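PDB 6VC6: 6-phospho-alpha-glucosidase from Merdibacter massiliensis, which probably hydrolyses 6-phospho-alpha-glucosides, using NAD and manganese in the oxidation-assisted mechanism of family 4 glycosidases. Local coordinates for residues A[149-154]-A[389-394]; A[385-390]-A[411-416]; A[177-182]-A[227-232]; A[246-251]-A[260-265]. All coordinates share one frame; numbering follows the deposited sequence.

Contact 1: residues A[149-154]-A[389-394]; sequences AAIVAE and SSEKLL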
loop_
_atom_site.group_PDB
_atom_site.type_symbol
_atom_site.label_atom_id
_atom_site.label_comp_id
_atom_site.label_asym_id
_atom_site.label_seq_id
_atom_site.Cartn_x
_atom_site.Cartn_y
_atom_site.Cartn_z
ATOM N N ALA A 149 3.698 2.866 2.315
ATOM C CA ALA A 149 4.209 3.194 1.002
ATOM C C ALA A 149 4.833 4.580 0.915
ATOM O O ALA A 149 5.840 4.756 0.260
ATOM C CB ALA A 149 3.127 3.025 -0.046
ATOM N N ALA A 150 4.231 5.563 1.560
ATOM C CA ALA A 150 4.762 6.920 1.502
ATOM C C ALA A 150 6.151 7.015 2.115
ATOM O O ALA A 150 7.020 7.688 1.589
ATOM C CB ALA A 150 3.820 7.895 2.181
ATOM N N ILE A 151 6.354 6.334 3.232
ATOM C CA ILE A 151 7.649 6.380 3.903
ATOM C C ILE A 151 8.673 5.540 3.148
ATOM O O ILE A 151 9.840 5.930 3.018
ATOM C CB ILE A 151 7.505 5.924 5.367
ATOM C CG1 ILE A 151 6.609 6.895 6.138
ATOM C CG2 ILE A 151 8.869 5.807 6.034
ATOM C CD1 ILE A 151 6.092 6.343 7.445
ATOM N N VAL A 152 8.254 4.381 2.634
ATOM C CA VAL A 152 9.176 3.512 1.907
ATOM C C VAL A 152 9.669 4.197 0.638
ATOM O O VAL A 152 10.861 4.145 0.310
ATOM C CB VAL A 152 8.508 2.159 1.598
ATOM C CG1 VAL A 152 9.377 1.337 0.657
ATOM C CG2 VAL A 152 8.243 1.392 2.884
ATOM N N ALA A 153 8.764 4.856 -0.091
ATOM C CA ALA A 153 9.156 5.528 -1.327
ATOM C C ALA A 153 10.158 6.643 -1.059
ATOM O O ALA A 153 11.089 6.855 -1.846
ATOM C CB ALA A 153 7.922 6.076 -2.042
ATOM N N GLU A 154 9.985 7.368 0.049
ATOM C CA GLU A 154 10.918 8.439 0.380
ATOM C C GLU A 154 12.295 7.885 0.727
ATOM O O GLU A 154 13.317 8.443 0.309
ATOM C CB GLU A 154 10.362 9.276 1.534
ATOM C CG GLU A 154 11.376 10.205 2.188
ATOM C CD GLU A 154 11.823 11.336 1.277
ATOM O OE1 GLU A 154 11.145 11.597 0.261
ATOM O OE2 GLU A 154 12.856 11.968 1.583
ATOM N N SER A 389 6.508 16.648 5.382
ATOM C CA SER A 389 7.622 17.053 6.230
ATOM C C SER A 389 7.837 16.056 7.360
ATOM O O SER A 389 8.981 15.746 7.712
ATOM C CB SER A 389 7.378 18.454 6.790
ATOM O OG SER A 389 7.189 19.396 5.749
ATOM N N SER A 390 6.748 15.542 7.935
ATOM C CA SER A 390 6.868 14.535 8.984
ATOM C C SER A 390 7.488 13.252 8.445
ATOM O O SER A 390 8.315 12.623 9.116
ATOM C CB SER A 390 5.497 14.254 9.600
ATOM O OG SER A 390 5.579 13.246 10.592
ATOM N N GLU A 391 7.107 12.851 7.231
ATOM C CA GLU A 391 7.679 11.647 6.637
ATOM C C GLU A 391 9.161 11.828 6.334
ATOM O O GLU A 391 9.964 10.920 6.578
ATOM C CB GLU A 391 6.913 11.273 5.368
ATOM C CG GLU A 391 5.427 11.036 5.581
ATOM C CD GLU A 391 4.687 10.812 4.276
ATOM O OE1 GLU A 391 5.290 11.033 3.206
ATOM O OE2 GLU A 391 3.501 10.419 4.320
ATOM N N LYS A 392 9.542 12.992 5.805
ATOM C CA LYS A 392 10.945 13.221 5.472
ATOM C C LYS A 392 11.807 13.347 6.721
ATOM O O LYS A 392 12.987 12.979 6.697
ATOM C CB LYS A 392 11.081 14.466 4.596
ATOM C CG LYS A 392 10.650 14.245 3.155
ATOM C CD LYS A 392 10.620 15.549 2.376
ATOM C CE LYS A 392 10.381 15.295 0.896
ATOM N NZ LYS A 392 11.490 14.514 0.279
ATOM N N LEU A 393 11.243 13.862 7.816
ATOM C CA LEU A 393 11.985 13.896 9.071
ATOM C C LEU A 393 12.163 12.500 9.652
ATOM O O LEU A 393 13.155 12.238 10.340
ATOM C CB LEU A 393 11.277 14.804 10.078
ATOM C CG LEU A 393 11.358 16.310 9.820
ATOM C CD1 LEU A 393 10.275 17.044 10.594
ATOM C CD2 LEU A 393 12.736 16.847 10.176
ATOM N N LEU A 394 11.221 11.592 9.383
ATOM C CA LEU A 394 11.325 10.239 9.921
ATOM C C LEU A 394 12.474 9.474 9.274
ATOM O O LEU A 394 13.309 8.884 9.970
ATOM C CB LEU A 394 10.006 9.491 9.728
ATOM C CG LEU A 394 9.979 8.088 10.335
ATOM C CD1 LEU A 394 9.980 8.159 11.856
ATOM C CD2 LEU A 394 8.782 7.302 9.829
#
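Helix 149-159, the crossover helix between parallel strands 141-144 and 166-169 of the Rossmann-type sheet, packs against the long helix 378-400 through Ala150, Ile151 and Glu154 on one side and Glu391, Lys392 and Leu394 on the other. The axes of the two segments approach to 9.5 Å and cross at -54°, close enough at Ala150 for a carboxylate to rest on the methyl. Glu391 runs out extended, and its OE2 sits 3.3 Å from Ala150 CB; that same oxygen takes a hydrogen bond from Gln387, one turn back on its own helix. Toward Ile151 the contact is apolar: Ile151 CD1 meets Leu394 CD2 at 3.7 Å, with Met116 of helix 113-136 also against Leu394. At Glu154 it is a salt bridge. Glu154 and Lys392 cross at about a right angle, and the lysine turns at its last torsion (chi4 -64°) to bring NZ over the carboxylate, 2.9 Å from Glu154 OE1 and well out of the carboxylate plane. A weak second bond of 3.2 Å joins Lys392 NZ to Glu154 OE2. Both ends have further partners: the lysine also bonds to Asp354 O, while Arg157 and Arg158 pair with Glu154 OE2, so several positive groups share this carboxylate. Helix 378-400 thus packs against the helix of a beta-alpha-beta crossover, the unit from which Rossmann-type folds are built.

Contact 2: residues A[385-390]-A[411-416]; sequences VQQVSS and TLNRLI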
loop_
_atom_site.group_PDB
_atom_site.type_symbol
_atom_site.label_atom_id
_atom_site.label_comp_id
_atom_site.label_asym_id
_atom_site.label_seq_id
_atom_site.Cartn_x
_atom_site.Cartn_y
_atom_site.Cartn_z
ATOM N N VAL A 385 1.919 19.418 3.025
ATOM C CA VAL A 385 3.271 19.836 3.388
ATOM C C VAL A 385 3.581 19.444 4.828
ATOM O O VAL A 385 4.713 19.064 5.152
ATOM C CB VAL A 385 3.446 21.348 3.150
ATOM C CG1 VAL A 385 4.744 21.846 3.768
ATOM C CG2 VAL A 385 3.425 21.649 1.659
ATOM N N GLN A 386 2.582 19.512 5.711
ATOM C CA GLN A 386 2.780 19.051 7.082
ATOM C C GLN A 386 3.092 17.560 7.120
ATOM O O GLN A 386 3.979 17.121 7.862
ATOM C CB GLN A 386 1.544 19.359 7.928
ATOM C CG GLN A 386 1.574 18.728 9.316
ATOM C CD GLN A 386 0.273 18.909 10.075
ATOM O OE1 GLN A 386 -0.768 19.205 9.488
ATOM N NE2 GLN A 386 0.328 18.732 11.390
ATOM N N GLN A 387 2.379 16.766 6.318
ATOM C CA GLN A 387 2.575 15.322 6.344
ATOM C C GLN A 387 3.887 14.929 5.678
ATOM O O GLN A 387 4.642 14.106 6.211
ATOM C CB GLN A 387 1.395 14.620 5.672
ATOM C CG GLN A 387 1.549 13.110 5.567
ATOM C CD GLN A 387 1.543 12.422 6.920
ATOM O OE1 GLN A 387 1.040 12.964 7.905
ATOM N NE2 GLN A 387 2.103 11.219 6.972
ATOM N N VAL A 388 4.180 15.506 4.509
ATOM C CA VAL A 388 5.401 15.140 3.797
ATOM C C VAL A 388 6.634 15.596 4.568
ATOM O O VAL A 388 7.709 14.995 4.443
ATOM C CB VAL A 388 5.380 15.703 2.362
ATOM C CG1 VAL A 388 5.694 17.192 2.353
ATOM C CG2 VAL A 388 6.356 14.940 1.478
ATOM N N SER A 389 6.508 16.648 5.382
ATOM C CA SER A 389 7.622 17.053 6.230
ATOM C C SER A 389 7.837 16.056 7.360
ATOM O O SER A 389 8.981 15.746 7.712
ATOM C CB SER A 389 7.378 18.454 6.790
ATOM O OG SER A 389 7.189 19.396 5.749
ATOM N N SER A 390 6.748 15.542 7.935
ATOM C CA SER A 390 6.868 14.535 8.984
ATOM C C SER A 390 7.488 13.252 8.445
ATOM O O SER A 390 8.315 12.623 9.116
ATOM C CB SER A 390 5.497 14.254 9.600
ATOM O OG SER A 390 5.579 13.246 10.592
ATOM N N THR A 411 6.316 14.834 16.637
ATOM C CA THR A 411 5.647 16.048 17.095
ATOM C C THR A 411 4.883 16.724 15.964
ATOM O O THR A 411 3.739 17.158 16.148
ATOM C CB THR A 411 6.670 17.015 17.695
ATOM O OG1 THR A 411 7.277 16.421 18.849
ATOM C CG2 THR A 411 6.004 18.326 18.094
ATOM N N LEU A 412 5.497 16.815 14.783
ATOM C CA LEU A 412 4.879 17.532 13.674
ATOM C C LEU A 412 3.645 16.813 13.144
ATOM O O LEU A 412 2.704 17.467 12.678
ATOM C CB LEU A 412 5.900 17.730 12.553
ATOM C CG LEU A 412 5.439 18.426 11.272
ATOM C CD1 LEU A 412 4.817 19.776 11.579
ATOM C CD2 LEU A 412 6.604 18.575 10.309
ATOM N N ASN A 413 3.624 15.482 13.215
ATOM C CA ASN A 413 2.556 14.708 12.596
ATOM C C ASN A 413 1.194 15.096 13.163
ATOM O O ASN A 413 1.052 15.377 14.356
ATOM C CB ASN A 413 2.802 13.212 12.794
ATOM C CG ASN A 413 1.856 12.353 11.977
ATOM O OD1 ASN A 413 0.697 12.162 12.345
ATOM N ND2 ASN A 413 2.346 11.833 10.858
ATOM N N ARG A 414 0.187 15.101 12.286
ATOM C CA ARG A 414 -1.137 15.583 12.660
ATOM C C ARG A 414 -1.814 14.678 13.681
ATOM O O ARG A 414 -2.602 15.158 14.503
ATOM C CB ARG A 414 -2.011 15.712 11.413
ATOM C CG ARG A 414 -2.979 16.875 11.452
ATOM C CD ARG A 414 -3.748 16.997 10.146
ATOM N NE ARG A 414 -5.018 17.691 10.333
ATOM C CZ ARG A 414 -5.138 19.008 10.462
ATOM N NH1 ARG A 414 -4.063 19.783 10.420
ATOM N NH2 ARG A 414 -6.336 19.552 10.633
ATOM N N LEU A 415 -1.529 13.379 13.647
ATOM C CA LEU A 415 -2.189 12.424 14.524
ATOM C C LEU A 415 -1.502 12.275 15.877
ATOM O O LEU A 415 -1.969 11.492 16.709
ATOM C CB LEU A 415 -2.290 11.060 13.831
ATOM C CG LEU A 415 -2.956 11.098 12.451
ATOM C CD1 LEU A 415 -3.175 9.696 11.905
ATOM C CD2 LEU A 415 -4.271 11.864 12.505
ATOM N N ILE A 416 -0.433 13.032 16.106
ATOM C CA ILE A 416 0.180 13.121 17.425
ATOM C C ILE A 416 0.114 14.544 17.977
ATOM O O ILE A 416 -0.475 14.782 19.013
ATOM C CB ILE A 416 1.630 12.617 17.401
ATOM C CG1 ILE A 416 1.647 11.101 17.250
ATOM C CG2 ILE A 416 2.370 13.039 18.659
ATOM C CD1 ILE A 416 0.872 10.603 16.063
HETATM O O HOH W 1 0.528 15.396 9.368
HETATM O O HOH W 2 0.743 9.835 9.508
#
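Gln386 reaches out from helix 378-400 with CG anti to the backbone N (chi1 171°) and the chain extended beyond it, sliding past Leu412 in the opposite direction, which brings its amide to the end of helix 403-412. There Gln386 NE2 gives a hydrogen bond of 3.0 Å to Leu412 O, with an N-H...O angle of 163° and the oxygen lying in the plane of the amide. The other half of the same amide faces Arg414: the planes stand 87° apart, and Gln386 OE1 lies at the guanidinium edge, 3.5 Å from Arg414 NH1 in a weak bond. Arg414 has a firmer partner elsewhere, giving its NE to Tyr267 O. With an alanine here in place of Gln386, Leu412 O would probably be left without its side-chain donor, and Arg414 NH1 would lose only a weak partner.

Gln387 and Asn413 lie side by side with their amide planes almost perpendicular. One water bridges Gln387 NE2, which also serves Glu391, and Asn413 ND2; another joins Gln387 OE1 to Arg414 N. The Asn413 oxygen is turned back onto its own chain, Asn413 OD1 accepting from Leu415 N at 2.9 Å in an Asx turn. Leu412 adds the apolar part, its CD2 resting 3.6 Å from Ser389 CB. Mostly neutral amides and water, with one arginine weakly engaged, meet the backbone where a helix ends, consistent with a join that depends on hydrogen-bond geometry.

Contact 3: residues A[177-182]-A[227-232]; sequences MRSVSR and KGFLPQ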
loop_
_atom_site.group_PDB
_atom_site.type_symbol
_atom_site.label_atom_id
_atom_site.label_comp_id
_atom_site.label_asym_id
_atom_site.label_seq_id
_atom_site.Cartn_x
_atom_site.Cartn_y
_atom_site.Cartn_z
HETATM N N MSE A 177 -12.514 4.116 -6.909
HETATM C CA MSE A 177 -13.117 4.114 -8.236
HETATM C C MSE A 177 -14.056 2.922 -8.386
HETATM O O MSE A 177 -15.122 3.030 -8.994
HETATM C CB MSE A 177 -12.039 4.084 -9.322
HETATM C CG MSE A 177 -11.247 5.379 -9.457
HETATM SE SE MSE A 177 -12.343 6.907 -9.989
HETATM C CE MSE A 177 -12.636 7.705 -8.231
ATOM N N ARG A 178 -13.648 1.782 -7.824
ATOM C CA ARG A 178 -14.516 0.610 -7.820
ATOM C C ARG A 178 -15.776 0.865 -7.002
ATOM O O ARG A 178 -16.874 0.456 -7.396
ATOM C CB ARG A 178 -13.762 -0.602 -7.274
ATOM C CG ARG A 178 -12.704 -1.158 -8.213
ATOM C CD ARG A 178 -11.918 -2.278 -7.551
ATOM N NE ARG A 178 -11.048 -2.971 -8.497
ATOM C CZ ARG A 178 -11.410 -4.037 -9.204
ATOM N NH1 ARG A 178 -12.631 -4.536 -9.074
ATOM N NH2 ARG A 178 -10.552 -4.602 -10.043
ATOM N N SER A 179 -15.635 1.543 -5.860
ATOM C CA SER A 179 -16.802 1.888 -5.056
ATOM C C SER A 179 -17.703 2.873 -5.791
ATOM O O SER A 179 -18.932 2.790 -5.693
ATOM C CB SER A 179 -16.361 2.465 -3.712
ATOM O OG SER A 179 -15.674 1.496 -2.940
ATOM N N VAL A 180 -17.106 3.811 -6.527
ATOM C CA VAL A 180 -17.892 4.760 -7.310
ATOM C C VAL A 180 -18.651 4.038 -8.416
ATOM O O VAL A 180 -19.803 4.373 -8.719
ATOM C CB VAL A 180 -16.979 5.867 -7.869
ATOM C CG1 VAL A 180 -17.662 6.608 -9.008
ATOM C CG2 VAL A 180 -16.577 6.832 -6.763
ATOM N N SER A 181 -18.025 3.030 -9.030
ATOM C CA SER A 181 -18.694 2.279 -10.086
ATOM C C SER A 181 -19.928 1.554 -9.564
ATOM O O SER A 181 -20.929 1.438 -10.281
ATOM C CB SER A 181 -17.722 1.286 -10.720
ATOM O OG SER A 181 -17.484 0.184 -9.862
ATOM N N ARG A 182 -19.876 1.059 -8.325
ATOM C CA ARG A 182 -21.061 0.461 -7.721
ATOM C C ARG A 182 -22.112 1.521 -7.417
ATOM O O ARG A 182 -23.314 1.277 -7.571
ATOM C CB ARG A 182 -20.672 -0.298 -6.451
ATOM C CG ARG A 182 -21.846 -0.856 -5.666
ATOM C CD ARG A 182 -21.385 -1.913 -4.678
ATOM N NE ARG A 182 -22.430 -2.269 -3.725
ATOM C CZ ARG A 182 -22.411 -3.364 -2.971
ATOM N NH1 ARG A 182 -21.397 -4.213 -3.059
ATOM N NH2 ARG A 182 -23.406 -3.610 -2.129
ATOM N N LYS A 227 -27.846 8.078 -0.342
ATOM C CA LYS A 227 -27.738 6.642 -0.127
ATOM C C LYS A 227 -26.522 6.231 0.691
ATOM O O LYS A 227 -26.596 5.228 1.410
ATOM C CB LYS A 227 -27.713 5.905 -1.479
ATOM C CG LYS A 227 -27.465 4.404 -1.400
ATOM C CD LYS A 227 -27.642 3.738 -2.755
ATOM C CE LYS A 227 -26.302 3.462 -3.416
ATOM N NZ LYS A 227 -26.318 3.802 -4.866
ATOM N N GLY A 228 -25.435 6.989 0.653
ATOM C CA GLY A 228 -24.226 6.622 1.359
ATOM C C GLY A 228 -23.143 6.149 0.413
ATOM O O GLY A 228 -23.229 6.278 -0.811
ATOM N N PHE A 229 -22.101 5.576 1.009
ATOM C CA PHE A 229 -20.926 5.140 0.262
ATOM C C PHE A 229 -20.504 3.768 0.762
ATOM O O PHE A 229 -20.158 3.614 1.937
ATOM C CB PHE A 229 -19.782 6.147 0.410
ATOM C CG PHE A 229 -18.722 6.019 -0.644
ATOM C CD1 PHE A 229 -19.041 6.146 -1.986
ATOM C CD2 PHE A 229 -17.405 5.779 -0.291
ATOM C CE1 PHE A 229 -18.064 6.030 -2.957
ATOM C CE2 PHE A 229 -16.425 5.662 -1.257
ATOM C CZ PHE A 229 -16.754 5.789 -2.592
ATOM N N LEU A 230 -20.529 2.779 -0.129
ATOM C CA LEU A 230 -20.175 1.411 0.200
ATOM C C LEU A 230 -18.960 0.965 -0.605
ATOM O O LEU A 230 -18.780 1.392 -1.750
ATOM C CB LEU A 230 -21.336 0.450 -0.086
ATOM C CG LEU A 230 -22.558 0.493 0.833
ATOM C CD1 LEU A 230 -23.616 -0.486 0.348
ATOM C CD2 LEU A 230 -22.164 0.193 2.269
ATOM N N PRO A 231 -18.111 0.112 -0.038
ATOM C CA PRO A 231 -17.071 -0.526 -0.848
ATOM C C PRO A 231 -17.698 -1.464 -1.867
ATOM O O PRO A 231 -18.806 -1.970 -1.677
ATOM C CB PRO A 231 -16.230 -1.292 0.180
ATOM C CG PRO A 231 -17.148 -1.503 1.337
ATOM C CD PRO A 231 -18.061 -0.313 1.372
ATOM N N GLN A 232 -16.972 -1.686 -2.968
ATOM C CA GLN A 232 -17.519 -2.491 -4.057
ATOM C C GLN A 232 -17.794 -3.923 -3.613
ATOM O O GLN A 232 -18.747 -4.550 -4.091
ATOM C CB GLN A 232 -16.568 -2.476 -5.255
ATOM C CG GLN A 232 -17.018 -3.368 -6.408
ATOM C CD GLN A 232 -15.946 -3.568 -7.462
ATOM O OE1 GLN A 232 -14.853 -4.051 -7.170
ATOM N NE2 GLN A 232 -16.264 -3.215 -8.702
HETATM O O HOH W 3 -19.413 -2.543 -9.155
#
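Gln232 lays its extended side chain across Arg178, its CB 3.6 Å from Arg178 O and its amide beside the arginine's aliphatic part. The two chains cross obliquely with their flat ends 72° apart, and Arg178 NH1 gives a 3.0 Å hydrogen bond to Gln232 OE1, in the carbonyl plane and on a lone pair. Glu174 takes the arginine's NE in a salt bridge and Trp188 adds a cation-pi contact, which together should hold the guanidinium in place. A water accepts from Gln232 NE2 and gives a weak bond to Ser181 OG. Helix 172-184, which carries Arg178 and Ser181, starts just past the manganese ligand Cys170 at the end of strand 166-169, the last parallel strand of the Rossmann-type sheet; the loop that follows helix 217-227 and leads to helix 239-246 runs over it. One turn on, Arg182 stretches out fully, CG anti to the backbone N (chi1 175°), to reach the same loop. Arg182 NH1 bonds to Gln232 O at 2.9 Å, coming from well above the carbonyl plane although the oxygen lies in the guanidinium plane, while Pro231 O sits over one guanidinium face. Glu235 pairs with its NH2. Ser179, next to Arg178 in sequence, is buried against the loop: Ser179 CB touches Phe229 CZ at 3.5 Å and Leu230 O at 3.3 Å, and its hydroxyl bonds to Asn175 O. Val180 CG2 comes to the edge of the Phe229 ring.

Contact 4: residues A[246-251]-A[260-265]; sequences GFVQTM and PNTYDG. With G6P (6-O-phosphono-alpha-D-glucopyranose), chain F.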
loop_
_atom_site.group_PDB
_atom_site.type_symbol
_atom_site.label_atom_id
_atom_site.label_comp_id
_atom_site.label_asym_id
_atom_site.label_seq_id
_atom_site.Cartn_x
_atom_site.Cartn_y
_atom_site.Cartn_z
ATOM N N GLY A 246 -18.215 4.267 4.801
ATOM C CA GLY A 246 -19.428 5.021 5.062
ATOM C C GLY A 246 -19.167 6.419 5.579
ATOM O O GLY A 246 -19.985 7.322 5.379
ATOM N N PHE A 247 -18.025 6.624 6.239
ATOM C CA PHE A 247 -17.675 7.928 6.791
ATOM C C PHE A 247 -17.421 8.979 5.717
ATOM O O PHE A 247 -17.372 10.170 6.042
ATOM C CB PHE A 247 -16.446 7.794 7.691
ATOM C CG PHE A 247 -16.193 8.992 8.558
ATOM C CD1 PHE A 247 -16.987 9.245 9.664
ATOM C CD2 PHE A 247 -15.156 9.864 8.270
ATOM C CE1 PHE A 247 -16.754 10.348 10.465
ATOM C CE2 PHE A 247 -14.919 10.967 9.066
ATOM C CZ PHE A 247 -15.718 11.209 10.166
ATOM N N VAL A 248 -17.258 8.573 4.454
ATOM C CA VAL A 248 -17.027 9.566 3.409
ATOM C C VAL A 248 -18.254 10.451 3.225
ATOM O O VAL A 248 -18.133 11.622 2.840
ATOM C CB VAL A 248 -16.622 8.864 2.096
ATOM C CG1 VAL A 248 -15.332 8.075 2.273
ATOM C CG2 VAL A 248 -17.740 7.949 1.623
ATOM N N GLN A 249 -19.448 9.958 3.569
ATOM C CA GLN A 249 -20.644 10.792 3.502
ATOM C C GLN A 249 -20.514 12.018 4.399
ATOM O O GLN A 249 -20.864 13.133 3.994
ATOM C CB GLN A 249 -21.875 9.972 3.888
ATOM C CG GLN A 249 -23.195 10.706 3.710
ATOM C CD GLN A 249 -24.390 9.861 4.108
ATOM O OE1 GLN A 249 -24.381 9.202 5.148
ATOM N NE2 GLN A 249 -25.427 9.876 3.280
ATOM N N THR A 250 -20.013 11.832 5.622
ATOM C CA THR A 250 -19.787 12.965 6.515
ATOM C C THR A 250 -18.722 13.898 5.951
ATOM O O THR A 250 -18.889 15.124 5.949
ATOM C CB THR A 250 -19.378 12.465 7.903
ATOM O OG1 THR A 250 -20.470 11.753 8.500
ATOM C CG2 THR A 250 -18.987 13.630 8.801
HETATM N N MSE A 251 -17.625 13.330 5.461
HETATM C CA MSE A 251 -16.499 14.099 4.945
HETATM C C MSE A 251 -16.893 14.972 3.757
HETATM O O MSE A 251 -16.412 16.097 3.614
HETATM C CB MSE A 251 -15.366 13.150 4.546
HETATM C CG MSE A 251 -13.979 13.768 4.557
HETATM SE SE MSE A 251 -12.610 12.487 5.111
HETATM C CE MSE A 251 -13.388 10.856 4.384
ATOM N N PRO A 260 -12.813 12.309 -1.352
ATOM C CA PRO A 260 -11.610 12.048 -0.556
ATOM C C PRO A 260 -11.178 10.591 -0.536
ATOM O O PRO A 260 -11.991 9.664 -0.561
ATOM C CB PRO A 260 -12.042 12.498 0.845
ATOM C CG PRO A 260 -13.501 12.159 0.888
ATOM C CD PRO A 260 -14.032 12.329 -0.522
ATOM N N ASN A 261 -9.861 10.401 -0.502
ATOM C CA ASN A 261 -9.295 9.126 -0.087
ATOM C C ASN A 261 -9.804 8.796 1.310
ATOM O O ASN A 261 -9.830 9.663 2.187
ATOM C CB ASN A 261 -7.765 9.210 -0.107
ATOM C CG ASN A 261 -7.093 7.863 0.087
ATOM O OD1 ASN A 261 -7.360 7.151 1.056
ATOM N ND2 ASN A 261 -6.198 7.515 -0.832
ATOM N N THR A 262 -10.224 7.544 1.517
ATOM C CA THR A 262 -10.845 7.185 2.790
ATOM C C THR A 262 -9.895 7.350 3.968
ATOM O O THR A 262 -10.355 7.432 5.112
ATOM C CB THR A 262 -11.371 5.748 2.753
ATOM O OG1 THR A 262 -10.272 4.831 2.698
ATOM C CG2 THR A 262 -12.272 5.540 1.544
ATOM N N TYR A 263 -8.586 7.407 3.720
ATOM C CA TYR A 263 -7.633 7.654 4.794
ATOM C C TYR A 263 -7.623 9.108 5.246
ATOM O O TYR A 263 -7.023 9.408 6.285
ATOM C CB TYR A 263 -6.232 7.232 4.353
ATOM C CG TYR A 263 -5.989 5.746 4.474
ATOM C CD1 TYR A 263 -5.674 5.172 5.698
ATOM C CD2 TYR A 263 -6.095 4.913 3.368
ATOM C CE1 TYR A 263 -5.457 3.813 5.815
ATOM C CE2 TYR A 263 -5.880 3.553 3.476
ATOM C CZ TYR A 263 -5.560 3.009 4.701
ATOM O OH TYR A 263 -5.345 1.656 4.817
ATOM N N ASP A 264 -8.268 10.010 4.501
ATOM C CA ASP A 264 -8.369 11.400 4.932
ATOM C C ASP A 264 -9.146 11.545 6.233
ATOM O O ASP A 264 -8.986 12.555 6.927
ATOM C CB ASP A 264 -9.040 12.250 3.851
ATOM C CG ASP A 264 -8.265 12.266 2.552
ATOM O OD1 ASP A 264 -7.245 11.551 2.448
ATOM O OD2 ASP A 264 -8.681 12.998 1.630
ATOM N N GLY A 265 -9.985 10.563 6.573
ATOM C CA GLY A 265 -10.807 10.683 7.767
ATOM C C GLY A 265 -9.990 10.767 9.041
ATOM O O GLY A 265 -10.375 11.454 9.991
HETATM C C1 G6P F . -6.035 -0.212 2.327
HETATM C C2 G6P F . -4.654 0.282 1.874
HETATM C C3 G6P F . -3.500 -0.622 2.271
HETATM C C4 G6P F . -3.723 -1.110 3.683
HETATM C C5 G6P F . -4.925 -2.035 3.656
HETATM C C6 G6P F . -5.266 -2.466 5.077
HETATM O O1 G6P F . -6.895 -0.333 1.187
HETATM O O2 G6P F . -4.653 0.441 0.449
HETATM O O3 G6P F . -2.256 0.080 2.186
HETATM O O4 G6P F . -2.567 -1.825 4.128
HETATM O O5 G6P F . -6.100 -1.421 3.111
HETATM O O6 G6P F . -5.946 -3.715 5.025
HETATM P P G6P F . -6.166 -4.579 6.363
HETATM O O1P G6P F . -4.866 -5.336 6.494
HETATM O O2P G6P F . -6.403 -3.551 7.445
HETATM O O3P G6P F . -7.376 -5.426 6.052
#
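Apolar contacts carry the meeting of Met251, a selenomethionine, with Pro260 and Gly265. The Met251 chain bends at its second and third torsions, sliding past the proline so that its CE lies 3.7 Å from Pro260 CG. The bend also lays the selenium against the backbone, with Met251 SE 3.6 Å from Gly265 N. Beside it, Val248 CG1 meets Thr262 CG2 at 4.0 Å. Gly265 has no side chain, and its CA lies near the Phe247 ring.

No hydrogen bond crosses between the segments; the turn 261-264 is held by its own. Asn261 OD1 accepts from Tyr263 N at 2.9 Å, nearly straight at 171° and on a lone pair, a capping bond, while Asn261 O closes the type I turn with Asp264 N. Thr262 OG1 is hydrogen-bonded to Gln172 OE1 of helix 172-184.

Ligand contact falls to Tyr263, whose CB leaves the backbone away from 246-251. Its ring approaches the bound alpha-D-glucose 6-phosphate edge-on, with Tyr263 OH 3.2 Å from C1 and 3.3 Å from C2 of the sugar, a position consistent with the tyrosine base proposed for family 4 enzymes. A phenylalanine here, lacking the hydroxyl, would probably open a gap beside C1 and C2 and leave the sugar less closely held at that end.

Around this, Tyr263 stacks on the manganese ligand His200 and touches Trp241 of helix 239-246, Pro260 of strand 259-260 packs on Trp203 of strand 201-209, and Asn261 pairs through its backbone with Gly202 of that strand, just ahead of helix 264-268.

Overall arrangement
Contacts 1 and 4 are buried, whereas contacts 2 and 3 are only partly so and have waters between their segments. Contacts 1 and 2 use successive turns of helix 378-400, sharing Ser389 and Ser390: one side of it meets a Rossmann helix with aliphatic groups and a salt bridge, another meets a helix end with amides, a weakly bonded arginine and water. Contact 3 lies across the chain's centre from contact 1, about 30 Å between centres, and relies on arginines reaching loop backbone and amide oxygens. It adjoins contact 4 where Phe229 and Val248 are neighbours. Contact 4, without hydrogen bonds between its segments, is the one that includes a sugar-binding side chain.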